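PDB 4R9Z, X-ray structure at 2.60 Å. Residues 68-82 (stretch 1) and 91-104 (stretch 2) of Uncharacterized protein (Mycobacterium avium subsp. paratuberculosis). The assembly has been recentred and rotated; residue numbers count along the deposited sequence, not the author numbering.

Stretch 1 68-82: RPGDSRQPVDFEVVD
Stretch 2 (91-104) ARRVTARQDDKILM

Strand 76-82 lies antiparallel to strand 91-98, their directions 156° apart and their axes 4.6 Å apart at closest, and together the stretches bury 1135 Å². The register pairs D77 with R97, F78 with A96, E79 with T95, V80 with V94, V81 with R93 and D82 with R92. Backbone phi/psi values stay extended, near -105/125 at F78, E79 and A96. Three pairs exchange hydrogen bonds in both directions: D77 N to R97 O 2.9 Å and R97 N to D77 O 2.8 Å; E79 N to T95 O 3.0 Å and T95 N to E79 O 2.9 Å; V81 N to R93 O 2.8 Å and R93 N to V81 O 2.9 Å. Between them the CA atoms close in: F78 CA lies 4.6 Å from A96 CA, and V80 CA lies 4.6 Å from V94 CA.

Alternation sorts the side chains. F78, V80, V94 and A96 share one face and are buried. F78 (chi1 m, chi2 83°) sets CD2 3.8 Å from V94 CG1, which meets the ring at its edge, and CE2 3.8 Å from A96 CB; small A96 leaves space for the ring opposite. V80 and V94, both t, meet at CG2 to CG2, 4.0 Å. This face ends in a charged pair: D82 (t) and R92 (m, m, t, chi4 -105°) bring OD1 and NH1 to 2.8 Å in a salt bridge, with D82 CB over one face of the guanidinium.

The other face carries D77, E79, V81, R93, T95 and R97. R97 (m, t, t, chi4 97°) runs diagonally back along the sheet to E79, extended t, t, and its NH1 bonds E79 OE1 at 2.9 Å in a salt bridge; the carboxylate oxygen lies at the guanidinium edge, where the N-H groups point. V81 (t) lays CG2 3.8 Å from R93 NH1, over a guanidinium face, so a branched apolar residue covers the flat side of a charged group.

Before the strand, a type I turn from D71 to Q74 is pinned by Q98. With chi1 at -98° and chi2 t, its amide receives D71 N at OE1 (2.9 Å) and gives NE2 to D71 O (2.6 Å) and, weakly, to Q74 O (2.9 Å). D71 (t) holds the turn from within, its OD1 taking R73 N at 3.0 Å.

A type II' turn from Q98 to K101 returns the chain to L103, whose O accepts R68 N at 3.0 Å. V76 (t) bridges both strands of this hairpin, CG1 3.7 Å from A96 CB and CG2 4.0 Å from L103 CD1. At the exposed margin, K101 CD covers one face of the R68 guanidinium.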

ATOM      1  N   ARG B  68       9.999  -4.848 -13.410  1.00 36.91           N
ATOM      2  CA  ARG B  68      10.552  -4.936 -14.749  1.00 36.88           C
ATOM      3  C   ARG B  68       9.451  -5.222 -15.765  1.00 32.44           C
ATOM      4  O   ARG B  68       8.500  -5.949 -15.468  1.00 32.57           O
ATOM      5  CB  ARG B  68      11.644  -6.009 -14.795  1.00 33.86           C
ATOM      6  CG  ARG B  68      12.978  -5.480 -15.280  1.00 48.11           C
ATOM      7  CD  ARG B  68      14.134  -5.854 -14.362  1.00 51.23           C
ATOM      8  NE  ARG B  68      15.029  -6.834 -14.979  1.00 61.41           N
ATOM      9  CZ  ARG B  68      15.889  -6.555 -15.956  1.00 59.33           C
ATOM     10  NH1 ARG B  68      15.976  -5.323 -16.440  1.00 55.53           N
ATOM     11  NH2 ARG B  68      16.660  -7.514 -16.457  1.00 51.82           N
ATOM     12  N   PRO B  69       9.559  -4.623 -16.960  1.00 37.52           N
ATOM     13  CA  PRO B  69       8.573  -4.858 -18.021  1.00 39.85           C
ATOM     14  C   PRO B  69       8.647  -6.281 -18.561  1.00 35.50           C
ATOM     15  O   PRO B  69       9.733  -6.778 -18.868  1.00 34.98           O
ATOM     16  CB  PRO B  69       8.966  -3.847 -19.100  1.00 31.68           C
ATOM     17  CG  PRO B  69      10.406  -3.582 -18.858  1.00 28.19           C
ATOM     18  CD  PRO B  69      10.611  -3.681 -17.377  1.00 26.22           C
ATOM     19  N   GLY B  70       7.495  -6.926 -18.691  1.00 39.07           N
ATOM     20  CA  GLY B  70       7.464  -8.304 -19.136  1.00 43.40           C
ATOM     21  C   GLY B  70       7.114  -8.437 -20.603  1.00 46.20           C
ATOM     22  O   GLY B  70       6.451  -7.574 -21.178  1.00 49.81           O
ATOM     23  N   ASP B  71       7.575  -9.529 -21.204  1.00 48.86           N
ATOM     24  CA  ASP B  71       7.275  -9.852 -22.592  1.00 51.60           C
ATOM     25  C   ASP B  71       5.993 -10.681 -22.641  1.00 53.01           C
ATOM     26  O   ASP B  71       5.995 -11.840 -22.234  1.00 57.19           O
ATOM     27  CB  ASP B  71       8.445 -10.618 -23.217  1.00 47.13           C
ATOM     28  CG  ASP B  71       8.316 -10.769 -24.721  1.00 59.68           C
ATOM     29  OD1 ASP B  71       7.195 -10.626 -25.252  1.00 60.82           O
ATOM     30  OD2 ASP B  71       9.345 -11.048 -25.373  1.00 58.35           O
ATOM     31  N   SER B  72       4.911 -10.110 -23.163  1.00 49.84           N
ATOM     32  CA  SER B  72       3.627 -10.811 -23.154  1.00 50.34           C
ATOM     33  C   SER B  72       3.555 -11.984 -24.137  1.00 48.38           C
ATOM     34  O   SER B  72       2.537 -12.669 -24.206  1.00 59.91           O
ATOM     35  CB  SER B  72       2.477  -9.836 -23.422  1.00 52.47           C
ATOM     36  OG  SER B  72       2.646  -9.156 -24.645  1.00 62.56           O
ATOM     37  N   ARG B  73       4.625 -12.226 -24.886  1.00 44.04           N
ATOM     38  CA  ARG B  73       4.644 -13.358 -25.811  1.00 51.81           C
ATOM     39  C   ARG B  73       5.128 -14.625 -25.112  1.00 58.26           C
ATOM     40  O   ARG B  73       4.959 -15.731 -25.623  1.00 67.43           O
ATOM     41  CB  ARG B  73       5.525 -13.060 -27.022  1.00 50.94           C
ATOM     42  CG  ARG B  73       5.045 -11.892 -27.860  1.00 53.76           C
ATOM     43  CD  ARG B  73       6.113 -11.457 -28.851  1.00 62.43           C
ATOM     44  NE  ARG B  73       7.323 -10.999 -28.173  1.00 59.33           N
ATOM     45  CZ  ARG B  73       8.435 -10.625 -28.797  1.00 58.24           C
ATOM     46  NH1 ARG B  73       8.494 -10.647 -30.121  1.00 58.43           N
ATOM     47  NH2 ARG B  73       9.486 -10.225 -28.097  1.00 64.04           N
ATOM     48  N   GLN B  74       5.736 -14.455 -23.944  1.00 52.83           N
ATOM     49  CA  GLN B  74       6.149 -15.590 -23.132  1.00 44.09           C
ATOM     50  C   GLN B  74       5.319 -15.627 -21.853  1.00 49.32           C
ATOM     51  O   GLN B  74       4.921 -14.583 -21.337  1.00 49.56           O
ATOM     52  CB  GLN B  74       7.641 -15.503 -22.806  1.00 47.40           C
ATOM     53  CG  GLN B  74       8.534 -15.309 -24.023  1.00 55.21           C
ATOM     54  CD  GLN B  74       8.528 -16.503 -24.964  1.00 72.00           C
ATOM     55  OE1 GLN B  74       8.083 -16.402 -26.109  1.00 62.39           O
ATOM     56  NE2 GLN B  74       9.031 -17.639 -24.490  1.00 61.51           N
ATOM     57  N   PRO B  75       5.037 -16.835 -21.343  1.00 53.50           N
ATOM     58  CA  PRO B  75       4.255 -16.971 -20.109  1.00 43.09           C
ATOM     59  C   PRO B  75       5.059 -16.532 -18.885  1.00 43.57           C
ATOM     60  O   PRO B  75       6.254 -16.265 -19.010  1.00 43.18           O
ATOM     61  CB  PRO B  75       3.935 -18.468 -20.052  1.00 50.88           C
ATOM     62  CG  PRO B  75       4.980 -19.118 -20.882  1.00 44.16           C
ATOM     63  CD  PRO B  75       5.369 -18.137 -21.944  1.00 56.41           C
ATOM     64  N   VAL B  76       4.415 -16.481 -17.723  1.00 42.60           N
ATOM     65  CA  VAL B  76       5.056 -15.999 -16.501  1.00 36.67           C
ATOM     66  C   VAL B  76       5.027 -17.032 -15.370  1.00 41.09           C
ATOM     67  O   VAL B  76       3.984 -17.622 -15.084  1.00 41.96           O
ATOM     68  CB  VAL B  76       4.373 -14.696 -16.013  1.00 41.90           C
ATOM     69  CG1 VAL B  76       4.908 -14.269 -14.651  1.00 33.32           C
ATOM     70  CG2 VAL B  76       4.530 -13.592 -17.053  1.00 36.07           C
ATOM     71  N   ASP B  77       6.168 -17.227 -14.713  1.00 35.61           N
ATOM     72  CA  ASP B  77       6.258 -18.154 -13.585  1.00 35.83           C
ATOM     73  C   ASP B  77       6.001 -17.444 -12.264  1.00 40.43           C
ATOM     74  O   ASP B  77       6.715 -16.500 -11.916  1.00 36.75           O
ATOM     75  CB  ASP B  77       7.636 -18.822 -13.525  1.00 32.57           C
ATOM     76  CG  ASP B  77       8.007 -19.532 -14.811  1.00 43.99           C
ATOM     77  OD1 ASP B  77       7.140 -20.212 -15.399  1.00 48.09           O
ATOM     78  OD2 ASP B  77       9.178 -19.411 -15.232  1.00 49.99           O
ATOM     79  N   PHE B  78       5.005 -17.914 -11.519  1.00 32.33           N
ATOM     80  CA  PHE B  78       4.709 -17.351 -10.206  1.00 25.85           C
ATOM     81  C   PHE B  78       5.151 -18.279  -9.083  1.00 31.42           C
ATOM     82  O   PHE B  78       4.652 -19.398  -8.963  1.00 37.49           O
ATOM     83  CB  PHE B  78       3.214 -17.066 -10.058  1.00 31.91           C
ATOM     84  CG  PHE B  78       2.682 -16.061 -11.035  1.00 38.70           C
ATOM     85  CD1 PHE B  78       2.315 -16.442 -12.314  1.00 37.86           C
ATOM     86  CD2 PHE B  78       2.535 -14.733 -10.667  1.00 33.96           C
ATOM     87  CE1 PHE B  78       1.821 -15.518 -13.207  1.00 39.68           C
ATOM     88  CE2 PHE B  78       2.041 -13.802 -11.559  1.00 34.08           C
ATOM     89  CZ  PHE B  78       1.685 -14.195 -12.829  1.00 37.15           C
ATOM     90  N   GLU B  79       6.084 -17.813  -8.260  1.00 27.65           N
ATOM     91  CA  GLU B  79       6.456 -18.536  -7.050  1.00 26.77           C
ATOM     92  C   GLU B  79       5.756 -17.931  -5.840  1.00 26.87           C
ATOM     93  O   GLU B  79       5.804 -16.719  -5.630  1.00 33.55           O
ATOM     94  CB  GLU B  79       7.973 -18.520  -6.834  1.00 29.25           C
ATOM     95  CG  GLU B  79       8.404 -19.233  -5.551  1.00 38.21           C
ATOM     96  CD  GLU B  79       9.871 -19.028  -5.204  1.00 46.86           C
ATOM     97  OE1 GLU B  79      10.509 -18.111  -5.769  1.00 49.27           O
ATOM     98  OE2 GLU B  79      10.381 -19.776  -4.341  1.00 49.76           O
ATOM     99  N   VAL B  80       5.103 -18.780  -5.051  1.00 25.21           N
ATOM    100  CA  VAL B  80       4.438 -18.350  -3.824  1.00 22.01           C
ATOM    101  C   VAL B  80       5.231 -18.783  -2.591  1.00 28.87           C
ATOM    102  O   VAL B  80       5.802 -19.873  -2.560  1.00 29.03           O
ATOM    103  CB  VAL B  80       3.007 -18.912  -3.725  1.00 21.48           C
ATOM    104  CG1 VAL B  80       2.304 -18.384  -2.486  1.00 21.40           C
ATOM    105  CG2 VAL B  80       2.217 -18.578  -4.974  1.00 26.42           C
ATOM    106  N   VAL B  81       5.285 -17.907  -1.591  1.00 26.45           N
ATOM    107  CA  VAL B  81       5.975 -18.194  -0.341  1.00 21.94           C
ATOM    108  C   VAL B  81       5.051 -17.953   0.859  1.00 23.47           C
ATOM    109  O   VAL B  81       4.340 -16.955   0.913  1.00 33.94           O
ATOM    110  CB  VAL B  81       7.254 -17.346  -0.205  1.00 24.44           C
ATOM    111  CG1 VAL B  81       7.861 -17.496   1.184  1.00 14.64           C
ATOM    112  CG2 VAL B  81       8.261 -17.746  -1.273  1.00 23.54           C
ATOM    113  N   ASP B  82       5.037 -18.898   1.793  1.00 22.09           N
ATOM    114  CA  ASP B  82       4.213 -18.812   2.993  1.00 23.44           C
ATOM    115  C   ASP B  82       4.865 -17.906   4.045  1.00 25.54           C
ATOM    116  O   ASP B  82       5.812 -18.303   4.715  1.00 25.11           O
ATOM    117  CB  ASP B  82       3.974 -20.223   3.553  1.00 31.08           C
ATOM    118  CG  ASP B  82       3.203 -20.227   4.866  1.00 31.22           C
ATOM    119  OD1 ASP B  82       2.544 -19.222   5.197  1.00 37.85           O
ATOM    120  OD2 ASP B  82       3.243 -21.257   5.568  1.00 46.78           O
ATOM    121  N   ALA B  91      -0.617 -15.024   5.166  1.00 25.80           N
ATOM    122  CA  ALA B  91       0.150 -14.053   4.403  1.00 21.12           C
ATOM    123  C   ALA B  91       0.969 -14.770   3.343  1.00 21.43           C
ATOM    124  O   ALA B  91       1.492 -15.858   3.583  1.00 24.96           O
ATOM    125  CB  ALA B  91       1.046 -13.246   5.316  1.00 25.04           C
ATOM    126  N   ARG B  92       1.060 -14.168   2.163  1.00 23.89           N
ATOM    127  CA  ARG B  92       1.821 -14.755   1.065  1.00 25.82           C
ATOM    128  C   ARG B  92       2.739 -13.748   0.395  1.00 25.99           C
ATOM    129  O   ARG B  92       2.443 -12.556   0.353  1.00 27.17           O
ATOM    130  CB  ARG B  92       0.882 -15.363   0.020  1.00 22.64           C
ATOM    131  CG  ARG B  92      -0.031 -16.442   0.570  1.00 26.82           C
ATOM    132  CD  ARG B  92       0.768 -17.664   0.981  1.00 23.76           C
ATOM    133  NE  ARG B  92      -0.096 -18.759   1.405  1.00 30.83           N
ATOM    134  CZ  ARG B  92      -0.268 -19.108   2.673  1.00 25.32           C
ATOM    135  NH1 ARG B  92       0.368 -18.449   3.627  1.00 26.36           N
ATOM    136  NH2 ARG B  92      -1.073 -20.113   2.988  1.00 22.52           N
ATOM    137  N   ARG B  93       3.863 -14.243  -0.111  1.00 29.72           N
ATOM    138  CA  ARG B  93       4.705 -13.500  -1.037  1.00 22.16           C
ATOM    139  C   ARG B  93       4.551 -14.145  -2.404  1.00 26.97           C
ATOM    140  O   ARG B  93       4.502 -15.366  -2.508  1.00 27.24           O
ATOM    141  CB  ARG B  93       6.175 -13.531  -0.624  1.00 25.08           C
ATOM    142  CG  ARG B  93       7.098 -12.928  -1.677  1.00 26.64           C
ATOM    143  CD  ARG B  93       8.582 -13.204  -1.416  1.00 29.41           C
ATOM    144  NE  ARG B  93       8.923 -13.376  -0.006  1.00 34.47           N
ATOM    145  CZ  ARG B  93       9.909 -14.161   0.422  1.00 44.26           C
ATOM    146  NH1 ARG B  93      10.627 -14.850  -0.457  1.00 35.97           N
ATOM    147  NH2 ARG B  93      10.171 -14.269   1.723  1.00 28.36           N
ATOM    148  N   VAL B  94       4.433 -13.340  -3.452  1.00 32.05           N
ATOM    149  CA  VAL B  94       4.407 -13.885  -4.801  1.00 20.93           C
ATOM    150  C   VAL B  94       5.436 -13.165  -5.647  1.00 23.22           C
ATOM    151  O   VAL B  94       5.447 -11.940  -5.713  1.00 28.13           O
ATOM    152  CB  VAL B  94       3.027 -13.766  -5.461  1.00 27.62           C
ATOM    153  CG1 VAL B  94       3.094 -14.259  -6.894  1.00 25.47           C
ATOM    154  CG2 VAL B  94       1.992 -14.555  -4.677  1.00 26.78           C
ATOM    155  N   THR B  95       6.314 -13.928  -6.283  1.00 28.86           N
ATOM    156  CA  THR B  95       7.314 -13.354  -7.166  1.00 27.35           C
ATOM    157  C   THR B  95       7.052 -13.838  -8.585  1.00 26.27           C
ATOM    158  O   THR B  95       6.974 -15.039  -8.830  1.00 32.49           O
ATOM    159  CB  THR B  95       8.749 -13.720  -6.719  1.00 29.37           C
ATOM    160  OG1 THR B  95       8.979 -13.219  -5.397  1.00 27.97           O
ATOM    161  CG2 THR B  95       9.769 -13.099  -7.643  1.00 30.98           C
ATOM    162  N   ALA B  96       6.870 -12.903  -9.512  1.00 30.74           N
ATOM    163  CA  ALA B  96       6.618 -13.266 -10.904  1.00 30.14           C
ATOM    164  C   ALA B  96       7.891 -13.143 -11.730  1.00 26.77           C
ATOM    165  O   ALA B  96       8.560 -12.114 -11.709  1.00 26.71           O
ATOM    166  CB  ALA B  96       5.528 -12.406 -11.490  1.00 24.93           C
ATOM    167  N   ARG B  97       8.210 -14.198 -12.469  1.00 34.32           N
ATOM    168  CA  ARG B  97       9.434 -14.227 -13.252  1.00 28.86           C
ATOM    169  C   ARG B  97       9.233 -14.629 -14.701  1.00 28.66           C
ATOM    170  O   ARG B  97       8.339 -15.406 -15.035  1.00 29.63           O
ATOM    171  CB  ARG B  97      10.447 -15.186 -12.631  1.00 29.39           C
ATOM    172  CG  ARG B  97      11.014 -14.775 -11.295  1.00 27.40           C
ATOM    173  CD  ARG B  97      11.935 -15.870 -10.800  1.00 27.44           C
ATOM    174  NE  ARG B  97      12.637 -15.516  -9.574  1.00 32.04           N
ATOM    175  CZ  ARG B  97      12.245 -15.870  -8.355  1.00 34.64           C
ATOM    176  NH1 ARG B  97      11.137 -16.590  -8.190  1.00 24.82           N
ATOM    177  NH2 ARG B  97      12.963 -15.498  -7.304  1.00 22.93           N
ATOM    178  N   GLN B  98      10.079 -14.068 -15.554  1.00 34.14           N
ATOM    179  CA  GLN B  98      10.298 -14.570 -16.900  1.00 34.68           C
ATOM    180  C   GLN B  98      11.778 -14.871 -16.982  1.00 41.29           C
ATOM    181  O   GLN B  98      12.603 -13.958 -16.946  1.00 42.55           O
ATOM    182  CB  GLN B  98       9.873 -13.566 -17.957  1.00 33.23           C
ATOM    183  CG  GLN B  98       8.496 -13.820 -18.510  1.00 34.69           C
ATOM    184  CD  GLN B  98       8.042 -12.705 -19.416  1.00 38.77           C
ATOM    185  OE1 GLN B  98       8.706 -11.675 -19.528  1.00 38.53           O
ATOM    186  NE2 GLN B  98       6.893 -12.890 -20.053  1.00 41.37           N
ATOM    187  N   ASP B  99      12.099 -16.157 -17.079  1.00 47.38           N
ATOM    188  CA  ASP B  99      13.470 -16.645 -16.962  1.00 57.50           C
ATOM    189  C   ASP B  99      14.087 -16.199 -15.636  1.00 55.22           C
ATOM    190  O   ASP B  99      13.521 -16.452 -14.574  1.00 51.57           O
ATOM    191  CB  ASP B  99      14.324 -16.183 -18.147  1.00 54.18           C
ATOM    192  CG  ASP B  99      14.385 -17.218 -19.257  1.00 73.11           C
ATOM    193  OD1 ASP B  99      13.482 -17.235 -20.123  1.00 73.28           O
ATOM    194  OD2 ASP B  99      15.339 -18.024 -19.261  1.00 81.50           O
ATOM    195  N   ASP B 100      15.237 -15.541 -15.688  1.00 61.00           N
ATOM    196  CA  ASP B 100      15.925 -15.145 -14.463  1.00 59.48           C
ATOM    197  C   ASP B 100      15.455 -13.772 -13.986  1.00 59.07           C
ATOM    198  O   ASP B 100      15.796 -13.323 -12.891  1.00 49.05           O
ATOM    199  CB  ASP B 100      17.434 -15.109 -14.709  1.00 65.70           C
ATOM    200  CG  ASP B 100      17.967 -16.419 -15.249  1.00 83.31           C
ATOM    201  OD1 ASP B 100      17.435 -17.486 -14.877  1.00 87.31           O
ATOM    202  OD2 ASP B 100      18.907 -16.376 -16.070  1.00 92.70           O
ATOM    203  N   LYS B 101      14.654 -13.127 -14.824  1.00 53.05           N
ATOM    204  CA  LYS B 101      14.131 -11.792 -14.567  1.00 41.25           C
ATOM    205  C   LYS B 101      12.923 -11.739 -13.634  1.00 40.99           C
ATOM    206  O   LYS B 101      11.927 -12.420 -13.865  1.00 36.99           O
ATOM    207  CB  LYS B 101      13.767 -11.145 -15.904  1.00 50.97           C
ATOM    208  CG  LYS B 101      13.750  -9.631 -15.914  1.00 55.13           C
ATOM    209  CD  LYS B 101      13.348  -9.120 -17.291  1.00 60.96           C
ATOM    210  CE  LYS B 101      14.313  -9.618 -18.359  1.00 64.16           C
ATOM    211  NZ  LYS B 101      13.744  -9.491 -19.731  1.00 72.74           N
ATOM    212  N   ILE B 102      13.025 -10.926 -12.583  1.00 37.36           N
ATOM    213  CA  ILE B 102      11.905 -10.669 -11.676  1.00 34.92           C
ATOM    214  C   ILE B 102      11.065  -9.507 -12.210  1.00 34.11           C
ATOM    215  O   ILE B 102      11.550  -8.386 -12.313  1.00 34.93           O
ATOM    216  CB  ILE B 102      12.385 -10.332 -10.251  1.00 33.30           C
ATOM    217  CG1 ILE B 102      13.141 -11.508  -9.641  1.00 32.17           C
ATOM    218  CG2 ILE B 102      11.212  -9.972  -9.361  1.00 27.66           C
ATOM    219  CD1 ILE B 102      13.780 -11.181  -8.303  1.00 24.89           C
ATOM    220  N   LEU B 103       9.805  -9.770 -12.541  1.00 32.43           N
ATOM    221  CA  LEU B 103       8.951  -8.756 -13.147  1.00 30.72           C
ATOM    222  C   LEU B 103       8.197  -7.980 -12.081  1.00 35.49           C
ATOM    223  O   LEU B 103       8.105  -6.752 -12.128  1.00 36.51           O
ATOM    224  CB  LEU B 103       7.955  -9.386 -14.123  1.00 29.35           C
ATOM    225  CG  LEU B 103       8.511 -10.325 -15.187  1.00 30.88           C
ATOM    226  CD1 LEU B 103       7.374 -10.907 -16.007  1.00 27.93           C
ATOM    227  CD2 LEU B 103       9.515  -9.604 -16.071  1.00 31.10           C
ATOM    228  N   MET B 104       7.642  -8.713 -11.124  1.00 35.62           N
ATOM    229  CA  MET B 104       6.942  -8.094 -10.014  1.00 31.24           C
ATOM    230  C   MET B 104       7.073  -8.932  -8.756  1.00 26.76           C
ATOM    231  O   MET B 104       7.341 -10.133  -8.817  1.00 28.85           O
ATOM    232  CB  MET B 104       5.459  -7.870 -10.350  1.00 32.20           C
ATOM    233  CG  MET B 104       4.660  -9.119 -10.679  1.00 40.74           C
ATOM    234  SD  MET B 104       3.081  -9.252  -9.799  1.00 33.76           S
ATOM    235  CE  MET B 104       3.653  -9.813  -8.208  1.00 27.98           C
TER